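Local coordinates for protein beta-methylmalyl-CoA dehydratase (Chloroflexus aurantiacus, PDB 4E3E) that catalyses the reversible dehydration of (2R,3S)-beta-methylmalyl-CoA to mesaconyl-CoA in the glyoxylate assimilation cycle, at residues 35-40 with 220-225; 174-180 with 301-307; 193-199 with 348-352; 256-260 with 288-292. All blocks are in the same frame, centred on the assembly; numbering follows the deposited sequence.

Contact 1. Residues 35-40 with 220-225; sequences LYTSLY and QATRLY
Leu35, Tyr36, Leu39 and Tyr40 of helix 30-40 pack against Gln220, Ala221 and Leu224 of helix 215-224, and against Tyr225, in a buried, nearly antiparallel helix pair; the segment axes of 35-40 and 220-224 meet at 153°. Its one polar link is a hydrogen bond between hydroxyls, Tyr40 OH to Tyr225 OH at 2.9 Å. The two tyrosines reach for each other from opposite directions, and each hydroxyl lies at the edge of the other's ring, near its plane. Tyr225 OH also sits at the edge of the Tyr36 ring, 3.6 Å from Tyr36 CE1. With CG anti to the backbone N (chi1 -171°), the Tyr36 ring is placed so that CD2 of Tyr40 covers one of its faces. Beside this aromatic group the packing is aliphatic: Leu35 CD1 meets Leu224 CD1 at 3.8 Å, and Leu39 CD1 lies 3.9 Å from Ala221 CB. Leu35 CD2 rests by the amide nitrogen of Gln220, which bonds to Ser38 and Gln220 of the second subunit. Tyr40 OH is also bonded to His252 ND1, and Tyr36 OH to Ser255 OG. Tyr36 lies beside Asp64, a probable substrate-binding residue, so helix 30-40 probably borders the substrate site of this hotdog-family hydratase.

Contact 2. Residues 174-180 with 301-307; sequences LTVPYTV and IPGRTDI
Arg304 points its guanidinium at the backbone of 174-180 from the direction opposite to Val176, whose CG1 lies over one guanidinium face, 3.3 Å from Arg304 NH1. The edge of the same group faces carbonyls: Arg304 NH2 donates to Tyr178 O at 2.9 Å, with the oxygen almost in the guanidinium plane, while NH1 makes only a weak bond to Val176 O. Bends at chi2 and chi3 fold the arginine back on its own segment, where NE and NH2 grip Asp306 side-on, one carboxylate oxygen each. Asp306 OD2 therefore has two donors, using its syn lone pair for Arg304 NH2 and its anti lone pair for Val180 N, a nearly straight bond (173°) of 3.0 Å. Residues 301-306 connect the adjacent antiparallel strands 288-300 and 307-318 as a beta hairpin, opening with a type II turn from Ile301 to Arg304, and the irregular segment 174-180 packs against it. Apolar contacts occupy the inner side. Ile307 CD1 approaches the Tyr178 ring obliquely, 3.7 Å from CE1, and the Ile307 side chain crosses that of Val180 at about a right angle, whereas Val176 CG2 turns to Ile301 CG2 at 3.8 Å. The Tyr178 hydroxyl bonds to Ser270 at the start of strand 270-278.

Contact 3. Residues 193-199 with 348-352; sequences NYLWDDY and MPRRG
Charge pairing joins Arg351 to Asp198 end-on: Arg351 NH1 donates to Asp198 OD1 at 2.8 Å and Arg351 NH2 to Asp198 OD2 at 2.7 Å, with carboxylate and guanidinium nearly coplanar. Asp198 OD2 takes a second bond on its anti side from Leu195 N, just ahead of the 3-10 segment 196-198, and so closes the start of this turn. Among the hydrogen bonds to main chain, Trp196 N reaches Pro349 O almost in line with the carbonyl, and Arg351 N donates to Asp197 OD1 at 2.8 Å from 35° outside the carboxylate plane. Two waters add bridges, one between Asn193 O and Arg351 NH2, the other linking Asp197 OD2, Arg350 NE and Arg351 O. Stacking is carried by Trp196 and Arg350, which lie side by side: Arg350 CD makes a CH-pi contact 3.9 Å from the centroid of the six-membered ring, and the guanidinium continues over the rim, 26° from the ring plane. Inside, selenomethionine Met348 makes an oblique Met-aromatic contact, its SE 3.4 Å from Tyr199 CE1. Trp196 NE1 bonds to Ala309 O. The C-terminal tail after strand 338-349 is thus tethered by both arginines; with Asp198 held by Leu195 N and Arg351, its negative charge is probably stabilised.

Contact 4. Residues 256-260 with 288-292; sequences LARSL and TIYAW
Leu260 makes the close part of this contact: its CD1 reaches the backbone of the strand, 3.6 Å from Ile289 O, and also touches Ala291 CB at 3.9 Å. CG lies anti to the carbonyl carbon (chi1 -66°), and CD1 is thereby carried between Ile289 and Ala291, over the main chain of Tyr290. Next to it the helix comes near because both partners are small: the CA atoms of Ala257 and Ala291 are 5.6 Å apart. The backbones stand farther apart toward the start of the helix segment, 7.7 Å between the CA atoms of Leu256 and Ile289. There Leu256 contributes little area, its side chain crosses that of Ile289 at about a right angle, and the end of Ile289 leads away from the helix. This looser part is still buried: Leu256 and Ile289 both touch Ile213, and Leu256 packs on Arg223 of the third subunit. No hydrogen bond links the segments, and the side chains that meet are all apolar. Tyr290 leaves the strand on the face turned from the helix, and its hydroxyl bonds to Asn234 of the third subunit. The segment axes of 256-260 and 288-292 lie at 58°, consistent with the central helix of a hotdog fold, and strands 204-212 and 307-318 flank strand 288-300.

Contacts 1 and 4 form one neighbourhood, with centres about 16 Å apart, and contacts 2 and 3 another, about 13 Å apart; between contacts 1 and 3 the centres are about 31 Å apart. Helix 250-265 joins the first two, for Ser259 OG bonds to Tyr40 O and Leu256 packs on Tyr40. The other two meet where strand 307-318 begins and strand 338-349 ends, through Asp306 O and Arg350 N. Along the chain, contact 4 follows contact 1 and is nested within the loops closed by contacts 2 and 3, whereas contacts 1, 2 and 3 interlace. Early and late parts of the chain are therefore knitted round one antiparallel sheet, and contacts 1, 3 and 4 also touch the third subunit.

Contact 1. Residues 35-40 with 220-225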
loop_
_atom_site.group_PDB
_atom_site.type_symbol
_atom_site.label_atom_id
_atom_site.label_comp_id
_atom_site.label_asym_id
_atom_site.label_seq_id
_atom_site.Cartn_x
_atom_site.Cartn_y
_atom_site.Cartn_z
ATOM N N LEU A 35 -1.343 5.137 -2.763
ATOM C CA LEU A 35 -0.579 4.803 -1.579
ATOM C C LEU A 35 -0.504 5.969 -0.591
ATOM O O LEU A 35 -0.682 5.777 0.624
ATOM C CB LEU A 35 0.838 4.348 -1.965
ATOM C CG LEU A 35 1.014 2.837 -2.079
ATOM C CD1 LEU A 35 2.339 2.563 -2.749
ATOM C CD2 LEU A 35 0.981 2.166 -0.710
ATOM N N TYR A 36 -0.206 7.157 -1.110
ATOM C CA TYR A 36 -0.139 8.389 -0.307
ATOM C C TYR A 36 -1.494 8.647 0.386
ATOM O O TYR A 36 -1.550 8.921 1.591
ATOM C CB TYR A 36 0.285 9.585 -1.194
ATOM C CG TYR A 36 0.581 10.835 -0.385
ATOM C CD1 TYR A 36 1.826 11.006 0.231
ATOM C CD2 TYR A 36 -0.400 11.822 -0.188
ATOM C CE1 TYR A 36 2.100 12.139 0.994
ATOM C CE2 TYR A 36 -0.141 12.958 0.583
ATOM C CZ TYR A 36 1.110 13.104 1.180
ATOM O OH TYR A 36 1.395 14.199 1.958
ATOM N N THR A 37 -2.591 8.531 -0.365
ATOM C CA THR A 37 -3.933 8.598 0.247
ATOM C C THR A 37 -4.097 7.575 1.396
ATOM O O THR A 37 -4.632 7.911 2.454
ATOM C CB THR A 37 -5.022 8.401 -0.781
ATOM O OG1 THR A 37 -4.860 9.406 -1.783
ATOM C CG2 THR A 37 -6.429 8.501 -0.151
ATOM N N SER A 38 -3.625 6.345 1.187
ATOM C CA SER A 38 -3.857 5.246 2.125
ATOM C C SER A 38 -2.983 5.384 3.364
ATOM O O SER A 38 -3.211 4.734 4.393
ATOM C CB SER A 38 -3.584 3.893 1.433
ATOM O OG SER A 38 -2.180 3.629 1.267
ATOM N N LEU A 39 -1.959 6.217 3.257
ATOM C CA LEU A 39 -1.011 6.376 4.345
ATOM C C LEU A 39 -1.349 7.609 5.197
ATOM O O LEU A 39 -1.084 7.620 6.408
ATOM C CB LEU A 39 0.415 6.442 3.788
ATOM C CG LEU A 39 0.985 5.121 3.251
ATOM C CD1 LEU A 39 2.169 5.468 2.343
ATOM C CD2 LEU A 39 1.415 4.246 4.433
ATOM N N TYR A 40 -1.949 8.639 4.580
ATOM C CA TYR A 40 -2.268 9.847 5.362
ATOM C C TYR A 40 -3.753 10.188 5.451
ATOM O O TYR A 40 -4.155 10.950 6.327
ATOM C CB TYR A 40 -1.443 11.057 4.897
ATOM C CG TYR A 40 0.045 10.773 4.902
ATOM C CD1 TYR A 40 0.775 10.816 6.092
ATOM C CD2 TYR A 40 0.712 10.414 3.729
ATOM C CE1 TYR A 40 2.132 10.546 6.112
ATOM C CE2 TYR A 40 2.076 10.130 3.738
ATOM C CZ TYR A 40 2.780 10.204 4.933
ATOM O OH TYR A 40 4.129 9.920 4.962
ATOM N N GLN A 220 6.593 2.188 5.255
ATOM C CA GLN A 220 6.039 2.128 3.892
ATOM C C GLN A 220 6.055 3.481 3.149
ATOM O O GLN A 220 6.320 3.524 1.935
ATOM C CB GLN A 220 4.643 1.476 3.870
ATOM C CG GLN A 220 3.993 1.426 2.463
ATOM C CD GLN A 220 2.785 0.483 2.447
ATOM O OE1 GLN A 220 1.957 0.529 3.350
ATOM N NE2 GLN A 220 2.693 -0.379 1.443
ATOM N N ALA A 221 5.746 4.566 3.866
ATOM C CA ALA A 221 5.812 5.901 3.295
ATOM C C ALA A 221 7.264 6.209 2.941
ATOM O O ALA A 221 7.554 6.667 1.828
ATOM C CB ALA A 221 5.230 6.951 4.254
ATOM N N THR A 222 8.172 5.900 3.858
ATOM C CA THR A 222 9.605 6.205 3.652
ATOM C C THR A 222 10.186 5.461 2.426
ATOM O O THR A 222 10.991 6.035 1.662
ATOM C CB THR A 222 10.406 5.931 4.944
ATOM O OG1 THR A 222 9.742 6.589 6.040
ATOM C CG2 THR A 222 11.856 6.456 4.842
ATOM N N ARG A 223 9.755 4.205 2.219
ATOM C CA ARG A 223 10.150 3.427 1.023
ATOM C C ARG A 223 9.529 3.970 -0.250
ATOM O O ARG A 223 10.160 3.934 -1.330
ATOM C CB ARG A 223 9.817 1.938 1.187
ATOM C CG ARG A 223 10.800 1.197 2.093
ATOM C CD ARG A 223 10.257 -0.159 2.518
ATOM N NE ARG A 223 11.323 -1.007 3.023
ATOM C CZ ARG A 223 11.179 -1.968 3.932
ATOM N NH1 ARG A 223 9.987 -2.229 4.469
ATOM N NH2 ARG A 223 12.245 -2.671 4.306
ATOM N N LEU A 224 8.301 4.475 -0.142
ATOM C CA LEU A 224 7.634 5.082 -1.305
ATOM C C LEU A 224 8.486 6.257 -1.799
ATOM O O LEU A 224 8.597 6.501 -3.011
ATOM C CB LEU A 224 6.213 5.548 -0.949
ATOM C CG LEU A 224 5.406 6.217 -2.074
ATOM C CD1 LEU A 224 5.069 5.212 -3.172
ATOM C CD2 LEU A 224 4.136 6.864 -1.541
ATOM N N TYR A 225 9.101 6.959 -0.842
ATOM C CA TYR A 225 9.956 8.110 -1.128
ATOM C C TYR A 225 11.368 7.687 -1.544
ATOM O O TYR A 225 12.181 8.545 -1.932
ATOM C CB TYR A 225 10.019 9.068 0.086
ATOM C CG TYR A 225 8.644 9.419 0.644
ATOM C CD1 TYR A 225 7.537 9.613 -0.219
ATOM C CD2 TYR A 225 8.452 9.559 2.009
ATOM C CE1 TYR A 225 6.276 9.909 0.288
ATOM C CE2 TYR A 225 7.202 9.871 2.535
ATOM C CZ TYR A 225 6.128 10.037 1.678
ATOM O OH TYR A 225 4.915 10.333 2.204
#

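Contact 2. Residues 174-180 with 301-307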
loop_
_atom_site.group_PDB
_atom_site.type_symbol
_atom_site.label_atom_id
_atom_site.label_comp_id
_atom_site.label_asym_id
_atom_site.label_seq_id
_atom_site.Cartn_x
_atom_site.Cartn_y
_atom_site.Cartn_z
ATOM N N LEU A 174 5.084 32.967 -5.718
ATOM C CA LEU A 174 4.199 31.799 -5.662
ATOM C C LEU A 174 3.614 31.465 -7.021
ATOM O O LEU A 174 3.162 32.346 -7.726
ATOM C CB LEU A 174 3.053 32.029 -4.681
ATOM C CG LEU A 174 3.407 32.332 -3.219
ATOM C CD1 LEU A 174 2.144 32.486 -2.392
ATOM C CD2 LEU A 174 4.272 31.242 -2.628
ATOM N N THR A 175 3.616 30.184 -7.371
ATOM C CA THR A 175 2.904 29.698 -8.556
ATOM C C THR A 175 1.441 29.468 -8.182
ATOM O O THR A 175 1.154 28.857 -7.150
ATOM C CB THR A 175 3.542 28.399 -9.095
ATOM O OG1 THR A 175 4.866 28.686 -9.548
ATOM C CG2 THR A 175 2.749 27.823 -10.256
ATOM N N VAL A 176 0.527 29.980 -9.006
ATOM C CA VAL A 176 -0.918 29.824 -8.789
ATOM C C VAL A 176 -1.477 29.165 -10.052
ATOM O O VAL A 176 -1.977 29.852 -10.945
ATOM C CB VAL A 176 -1.618 31.183 -8.511
ATOM C CG1 VAL A 176 -3.097 30.985 -8.198
ATOM C CG2 VAL A 176 -0.936 31.923 -7.370
ATOM N N PRO A 177 -1.381 27.825 -10.127
ATOM C CA PRO A 177 -1.520 27.078 -11.385
ATOM C C PRO A 177 -2.946 26.756 -11.784
ATOM O O PRO A 177 -3.163 26.150 -12.826
ATOM C CB PRO A 177 -0.795 25.772 -11.083
ATOM C CG PRO A 177 -0.960 25.581 -9.591
ATOM C CD PRO A 177 -1.123 26.935 -8.976
ATOM N N TYR A 178 -3.908 27.128 -10.952
ATOM C CA TYR A 178 -5.308 26.893 -11.283
ATOM C C TYR A 178 -6.130 28.155 -11.064
ATOM O O TYR A 178 -5.621 29.153 -10.548
ATOM C CB TYR A 178 -5.860 25.703 -10.495
ATOM C CG TYR A 178 -5.531 25.715 -9.024
ATOM C CD1 TYR A 178 -6.303 26.443 -8.130
ATOM C CD2 TYR A 178 -4.450 24.982 -8.519
ATOM C CE1 TYR A 178 -6.009 26.450 -6.769
ATOM C CE2 TYR A 178 -4.148 24.984 -7.165
ATOM C CZ TYR A 178 -4.931 25.720 -6.292
ATOM O OH TYR A 178 -4.649 25.723 -4.935
ATOM N N THR A 179 -7.391 28.113 -11.479
ATOM C CA THR A 179 -8.265 29.275 -11.431
ATOM C C THR A 179 -9.599 28.874 -10.841
ATOM O O THR A 179 -10.112 27.799 -11.139
ATOM C CB THR A 179 -8.524 29.820 -12.843
ATOM O OG1 THR A 179 -7.270 30.085 -13.475
ATOM C CG2 THR A 179 -9.329 31.111 -12.778
ATOM N N VAL A 180 -10.170 29.755 -10.028
ATOM C CA VAL A 180 -11.435 29.481 -9.365
ATOM C C VAL A 180 -12.484 30.481 -9.822
ATOM O O VAL A 180 -12.205 31.673 -9.907
ATOM C CB VAL A 180 -11.294 29.600 -7.834
ATOM C CG1 VAL A 180 -12.628 29.352 -7.153
ATOM C CG2 VAL A 180 -10.266 28.620 -7.320
ATOM N N ILE A 301 -2.816 37.865 -3.705
ATOM C CA ILE A 301 -1.941 37.386 -4.756
ATOM C C ILE A 301 -1.958 38.464 -5.821
ATOM O O ILE A 301 -3.039 38.828 -6.304
ATOM C CB ILE A 301 -2.407 36.028 -5.351
ATOM C CG1 ILE A 301 -2.423 34.918 -4.275
ATOM C CG2 ILE A 301 -1.521 35.623 -6.525
ATOM C CD1 ILE A 301 -1.061 34.366 -3.935
ATOM N N PRO A 302 -0.767 38.993 -6.176
ATOM C CA PRO A 302 -0.664 40.028 -7.201
ATOM C C PRO A 302 -1.345 39.591 -8.484
ATOM O O PRO A 302 -1.089 38.487 -8.971
ATOM C CB PRO A 302 0.850 40.164 -7.420
ATOM C CG PRO A 302 1.464 39.689 -6.156
ATOM C CD PRO A 302 0.549 38.638 -5.607
ATOM N N GLY A 303 -2.216 40.447 -9.008
ATOM C CA GLY A 303 -2.883 40.207 -10.286
ATOM C C GLY A 303 -4.102 39.294 -10.232
ATOM O O GLY A 303 -4.736 39.058 -11.270
ATOM N N ARG A 304 -4.442 38.788 -9.039
ATOM C CA ARG A 304 -5.525 37.795 -8.873
ATOM C C ARG A 304 -6.494 38.185 -7.761
ATOM O O ARG A 304 -6.068 38.629 -6.698
ATOM C CB ARG A 304 -4.960 36.403 -8.520
ATOM C CG ARG A 304 -3.849 35.881 -9.416
ATOM C CD ARG A 304 -4.394 35.388 -10.736
ATOM N NE ARG A 304 -5.310 34.265 -10.561
ATOM C CZ ARG A 304 -4.967 32.989 -10.698
ATOM N NH1 ARG A 304 -3.719 32.664 -11.026
ATOM N NH2 ARG A 304 -5.882 32.041 -10.537
ATOM N N THR A 305 -7.789 37.980 -7.990
ATOM C CA THR A 305 -8.785 38.161 -6.928
ATOM C C THR A 305 -9.612 36.900 -6.644
ATOM O O THR A 305 -10.445 36.905 -5.736
ATOM C CB THR A 305 -9.732 39.332 -7.228
ATOM O OG1 THR A 305 -10.355 39.117 -8.499
ATOM C CG2 THR A 305 -8.969 40.677 -7.236
ATOM N N ASP A 306 -9.377 35.827 -7.405
ATOM C CA ASP A 306 -10.128 34.558 -7.261
ATOM C C ASP A 306 -9.546 33.632 -6.176
ATOM O O ASP A 306 -10.248 32.769 -5.636
ATOM C CB ASP A 306 -10.185 33.817 -8.608
ATOM C CG ASP A 306 -8.788 33.456 -9.158
ATOM O OD1 ASP A 306 -7.888 34.339 -9.199
ATOM O OD2 ASP A 306 -8.597 32.286 -9.567
ATOM N N ILE A 307 -8.256 33.825 -5.889
ATOM C CA ILE A 307 -7.483 33.020 -4.960
ATOM C C ILE A 307 -6.600 33.952 -4.142
ATOM O O ILE A 307 -6.074 34.925 -4.663
ATOM C CB ILE A 307 -6.581 31.996 -5.707
ATOM C CG1 ILE A 307 -7.443 30.971 -6.443
ATOM C CG2 ILE A 307 -5.675 31.239 -4.734
ATOM C CD1 ILE A 307 -6.677 30.034 -7.351
#

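Contact 3. Residues 193-199 with 348-352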
loop_
_atom_site.group_PDB
_atom_site.type_symbol
_atom_site.label_atom_id
_atom_site.label_comp_id
_atom_site.label_asym_id
_atom_site.label_seq_id
_atom_site.Cartn_x
_atom_site.Cartn_y
_atom_site.Cartn_z
ATOM N N ASN A 193 -17.605 25.792 3.889
ATOM C CA ASN A 193 -18.121 27.076 3.427
ATOM C C ASN A 193 -17.147 28.224 3.659
ATOM O O ASN A 193 -17.285 29.278 3.048
ATOM C CB ASN A 193 -19.468 27.387 4.083
ATOM C CG ASN A 193 -20.550 26.422 3.651
ATOM O OD1 ASN A 193 -20.638 26.057 2.476
ATOM N ND2 ASN A 193 -21.376 25.993 4.599
ATOM N N TYR A 194 -16.152 28.003 4.519
ATOM C CA TYR A 194 -15.163 29.022 4.856
ATOM C C TYR A 194 -14.147 29.246 3.740
ATOM O O TYR A 194 -13.420 28.338 3.346
ATOM C CB TYR A 194 -14.470 28.681 6.184
ATOM C CG TYR A 194 -15.421 28.734 7.367
ATOM C CD1 TYR A 194 -15.878 29.958 7.865
ATOM C CD2 TYR A 194 -15.873 27.568 7.979
ATOM C CE1 TYR A 194 -16.753 30.020 8.945
ATOM C CE2 TYR A 194 -16.751 27.621 9.059
ATOM C CZ TYR A 194 -17.186 28.846 9.534
ATOM O OH TYR A 194 -18.054 28.902 10.601
ATOM N N LEU A 195 -14.107 30.476 3.244
ATOM C CA LEU A 195 -13.175 30.863 2.185
ATOM C C LEU A 195 -12.094 31.801 2.736
ATOM O O LEU A 195 -12.067 32.104 3.935
ATOM C CB LEU A 195 -13.937 31.479 0.994
ATOM C CG LEU A 195 -14.894 30.521 0.283
ATOM C CD1 LEU A 195 -15.710 31.239 -0.795
ATOM C CD2 LEU A 195 -14.136 29.339 -0.319
ATOM N N TRP A 196 -11.193 32.237 1.865
ATOM C CA TRP A 196 -10.064 33.095 2.245
ATOM C C TRP A 196 -10.509 34.285 3.056
ATOM O O TRP A 196 -9.915 34.597 4.096
ATOM C CB TRP A 196 -9.342 33.522 0.974
ATOM C CG TRP A 196 -8.164 34.465 1.095
ATOM C CD1 TRP A 196 -6.819 34.141 1.337
ATOM C CD2 TRP A 196 -8.178 35.927 0.878
ATOM N NE1 TRP A 196 -6.036 35.279 1.314
ATOM C CE2 TRP A 196 -6.792 36.382 1.038
ATOM C CE3 TRP A 196 -9.171 36.868 0.599
ATOM C CZ2 TRP A 196 -6.440 37.727 0.914
ATOM C CZ3 TRP A 196 -8.802 38.215 0.469
ATOM C CH2 TRP A 196 -7.471 38.633 0.634
ATOM N N ASP A 197 -11.578 34.933 2.604
ATOM C CA ASP A 197 -12.137 36.107 3.267
ATOM C C ASP A 197 -12.551 35.850 4.714
ATOM O O ASP A 197 -12.561 36.782 5.509
ATOM C CB ASP A 197 -13.345 36.644 2.489
ATOM C CG ASP A 197 -13.092 36.701 0.988
ATOM O OD1 ASP A 197 -12.842 35.638 0.380
ATOM O OD2 ASP A 197 -13.152 37.811 0.414
ATOM N N ASP A 198 -12.873 34.602 5.055
ATOM C CA ASP A 198 -13.497 34.297 6.347
ATOM C C ASP A 198 -12.510 33.959 7.461
ATOM O O ASP A 198 -12.889 33.902 8.632
ATOM C CB ASP A 198 -14.523 33.163 6.196
ATOM C CG ASP A 198 -15.488 33.401 5.053
ATOM O OD1 ASP A 198 -16.025 34.523 4.936
ATOM O OD2 ASP A 198 -15.707 32.458 4.264
ATOM N N TYR A 199 -11.252 33.726 7.100
ATOM C CA TYR A 199 -10.229 33.412 8.091
ATOM C C TYR A 199 -9.696 34.692 8.736
ATOM O O TYR A 199 -9.568 35.722 8.075
ATOM C CB TYR A 199 -9.130 32.548 7.459
ATOM C CG TYR A 199 -9.582 31.121 7.292
ATOM C CD1 TYR A 199 -10.282 30.715 6.150
ATOM C CD2 TYR A 199 -9.363 30.177 8.310
ATOM C CE1 TYR A 199 -10.728 29.409 6.014
ATOM C CE2 TYR A 199 -9.810 28.867 8.183
ATOM C CZ TYR A 199 -10.479 28.491 7.033
ATOM O OH TYR A 199 -10.909 27.203 6.907
HETATM N N MSE A 348 -5.988 29.573 -1.238
HETATM C CA MSE A 348 -7.409 29.338 -0.929
HETATM C C MSE A 348 -8.290 30.193 -1.816
HETATM O O MSE A 348 -8.003 31.373 -2.010
HETATM C CB MSE A 348 -7.650 29.669 0.546
HETATM C CG MSE A 348 -9.117 29.484 0.929
HETATM SE SE MSE A 348 -9.389 29.636 2.885
HETATM C CE MSE A 348 -8.356 28.137 3.683
ATOM N N PRO A 349 -9.391 29.623 -2.351
ATOM C CA PRO A 349 -10.313 30.428 -3.144
ATOM C C PRO A 349 -10.856 31.609 -2.346
ATOM O O PRO A 349 -11.043 31.513 -1.118
ATOM C CB PRO A 349 -11.453 29.464 -3.455
ATOM C CG PRO A 349 -10.847 28.113 -3.335
ATOM C CD PRO A 349 -9.847 28.224 -2.235
ATOM N N ARG A 350 -11.092 32.707 -3.044
ATOM C CA ARG A 350 -11.705 33.912 -2.457
ATOM C C ARG A 350 -13.187 34.037 -2.821
ATOM O O ARG A 350 -13.634 33.483 -3.827
ATOM C CB ARG A 350 -10.973 35.156 -2.940
ATOM C CG ARG A 350 -9.554 35.268 -2.426
ATOM C CD ARG A 350 -8.867 36.527 -2.942
ATOM N NE ARG A 350 -9.653 37.745 -2.728
ATOM C CZ ARG A 350 -9.181 38.981 -2.874
ATOM N NH1 ARG A 350 -7.922 39.188 -3.229
ATOM N NH2 ARG A 350 -9.977 40.022 -2.658
ATOM N N ARG A 351 -13.949 34.763 -2.009
ATOM C CA ARG A 351 -15.352 35.011 -2.342
ATOM C C ARG A 351 -15.470 35.937 -3.554
ATOM O O ARG A 351 -14.699 36.883 -3.696
ATOM C CB ARG A 351 -16.117 35.567 -1.145
ATOM C CG ARG A 351 -17.628 35.550 -1.344
ATOM C CD ARG A 351 -18.374 35.533 -0.026
ATOM N NE ARG A 351 -18.238 34.256 0.655
ATOM C CZ ARG A 351 -17.592 34.073 1.800
ATOM N NH1 ARG A 351 -17.012 35.101 2.423
ATOM N NH2 ARG A 351 -17.544 32.859 2.321
ATOM N N GLY A 352 -16.427 35.645 -4.428
ATOM C CA GLY A 352 -16.597 36.399 -5.663
ATOM C C GLY A 352 -17.919 37.132 -5.700
ATOM O O GLY A 352 -18.044 38.217 -5.138
HETATM O O HOH W 1 -19.010 30.563 1.341
HETATM O O HOH W 2 -12.416 38.235 -2.028
#

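Contact 4. Residues 256-260 with 288-292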
loop_
_atom_site.group_PDB
_atom_site.type_symbol
_atom_site.label_atom_id
_atom_site.label_comp_id
_atom_site.label_asym_id
_atom_site.label_seq_id
_atom_site.Cartn_x
_atom_site.Cartn_y
_atom_site.Cartn_z
ATOM N N LEU A 256 1.006 13.938 7.907
ATOM C CA LEU A 256 -0.106 13.704 8.794
ATOM C C LEU A 256 -0.773 15.020 9.244
ATOM O O LEU A 256 -2.007 15.139 9.215
ATOM C CB LEU A 256 0.357 12.897 10.038
ATOM C CG LEU A 256 0.673 11.395 9.816
ATOM C CD1 LEU A 256 1.384 10.800 11.024
ATOM C CD2 LEU A 256 -0.586 10.579 9.514
ATOM N N ALA A 257 0.042 15.994 9.668
ATOM C CA ALA A 257 -0.466 17.292 10.117
ATOM C C ALA A 257 -1.289 17.951 9.024
ATOM O O ALA A 257 -2.381 18.484 9.287
ATOM C CB ALA A 257 0.676 18.203 10.564
ATOM N N ARG A 258 -0.781 17.912 7.794
ATOM C CA ARG A 258 -1.506 18.489 6.678
ATOM C C ARG A 258 -2.853 17.777 6.499
ATOM O O ARG A 258 -3.897 18.436 6.331
ATOM C CB ARG A 258 -0.650 18.437 5.407
ATOM C CG ARG A 258 -1.377 18.730 4.086
ATOM C CD ARG A 258 -1.923 20.150 3.906
ATOM N NE ARG A 258 -2.370 20.299 2.507
ATOM C CZ ARG A 258 -3.190 21.239 2.048
ATOM N NH1 ARG A 258 -3.685 22.187 2.860
ATOM N NH2 ARG A 258 -3.508 21.238 0.756
ATOM N N SER A 259 -2.835 16.440 6.548
ATOM C CA SER A 259 -4.064 15.674 6.426
ATOM C C SER A 259 -5.066 16.062 7.523
ATOM O O SER A 259 -6.210 16.383 7.225
ATOM C CB SER A 259 -3.776 14.180 6.465
ATOM O OG SER A 259 -4.989 13.486 6.281
ATOM N N LEU A 260 -4.625 16.061 8.781
ATOM C CA LEU A 260 -5.470 16.467 9.900
ATOM C C LEU A 260 -6.010 17.892 9.767
ATOM O O LEU A 260 -7.145 18.182 10.178
ATOM C CB LEU A 260 -4.667 16.388 11.199
ATOM C CG LEU A 260 -4.202 15.021 11.682
ATOM C CD1 LEU A 260 -3.245 15.188 12.852
ATOM C CD2 LEU A 260 -5.383 14.129 12.051
ATOM N N THR A 288 0.488 9.029 19.191
ATOM C CA THR A 288 -0.701 9.575 18.497
ATOM C C THR A 288 -0.515 11.055 18.157
ATOM O O THR A 288 -0.299 11.877 19.046
ATOM C CB THR A 288 -1.966 9.356 19.345
ATOM O OG1 THR A 288 -2.063 7.963 19.661
ATOM C CG2 THR A 288 -3.231 9.801 18.608
ATOM N N ILE A 289 -0.619 11.390 16.868
ATOM C CA ILE A 289 -0.331 12.731 16.402
ATOM C C ILE A 289 -1.621 13.554 16.324
ATOM O O ILE A 289 -2.626 13.104 15.736
ATOM C CB ILE A 289 0.335 12.723 14.995
ATOM C CG1 ILE A 289 1.664 11.929 15.002
ATOM C CG2 ILE A 289 0.560 14.148 14.503
ATOM C CD1 ILE A 289 2.627 12.281 16.152
ATOM N N TYR A 290 -1.577 14.750 16.916
ATOM C CA TYR A 290 -2.639 15.750 16.808
ATOM C C TYR A 290 -2.049 17.002 16.188
ATOM O O TYR A 290 -0.830 17.164 16.154
ATOM C CB TYR A 290 -3.129 16.136 18.187
ATOM C CG TYR A 290 -3.821 15.051 18.951
ATOM C CD1 TYR A 290 -3.096 14.146 19.741
ATOM C CD2 TYR A 290 -5.213 14.957 18.935
ATOM C CE1 TYR A 290 -3.744 13.162 20.478
ATOM C CE2 TYR A 290 -5.873 13.982 19.667
ATOM C CZ TYR A 290 -5.137 13.088 20.429
ATOM O OH TYR A 290 -5.804 12.136 21.145
ATOM N N ALA A 291 -2.903 17.903 15.719
ATOM C CA ALA A 291 -2.419 19.123 15.092
ATOM C C ALA A 291 -3.312 20.315 15.424
ATOM O O ALA A 291 -4.521 20.164 15.659
ATOM C CB ALA A 291 -2.303 18.941 13.576
ATOM N N TRP A 292 -2.694 21.490 15.473
ATOM C CA TRP A 292 -3.427 22.748 15.468
ATOM C C TRP A 292 -2.721 23.762 14.601
ATOM O O TRP A 292 -1.510 23.672 14.378
ATOM C CB TRP A 292 -3.664 23.265 16.892
ATOM C CG TRP A 292 -2.411 23.682 17.625
ATOM C CD1 TRP A 292 -1.590 22.898 18.441
ATOM C CD2 TRP A 292 -1.799 25.011 17.635
ATOM N NE1 TRP A 292 -0.545 23.640 18.942
ATOM C CE2 TRP A 292 -0.609 24.913 18.492
ATOM C CE3 TRP A 292 -2.103 26.230 17.035
ATOM C CZ2 TRP A 292 0.216 25.998 18.726
ATOM C CZ3 TRP A 292 -1.263 27.323 17.283
ATOM C CH2 TRP A 292 -0.131 27.207 18.106
#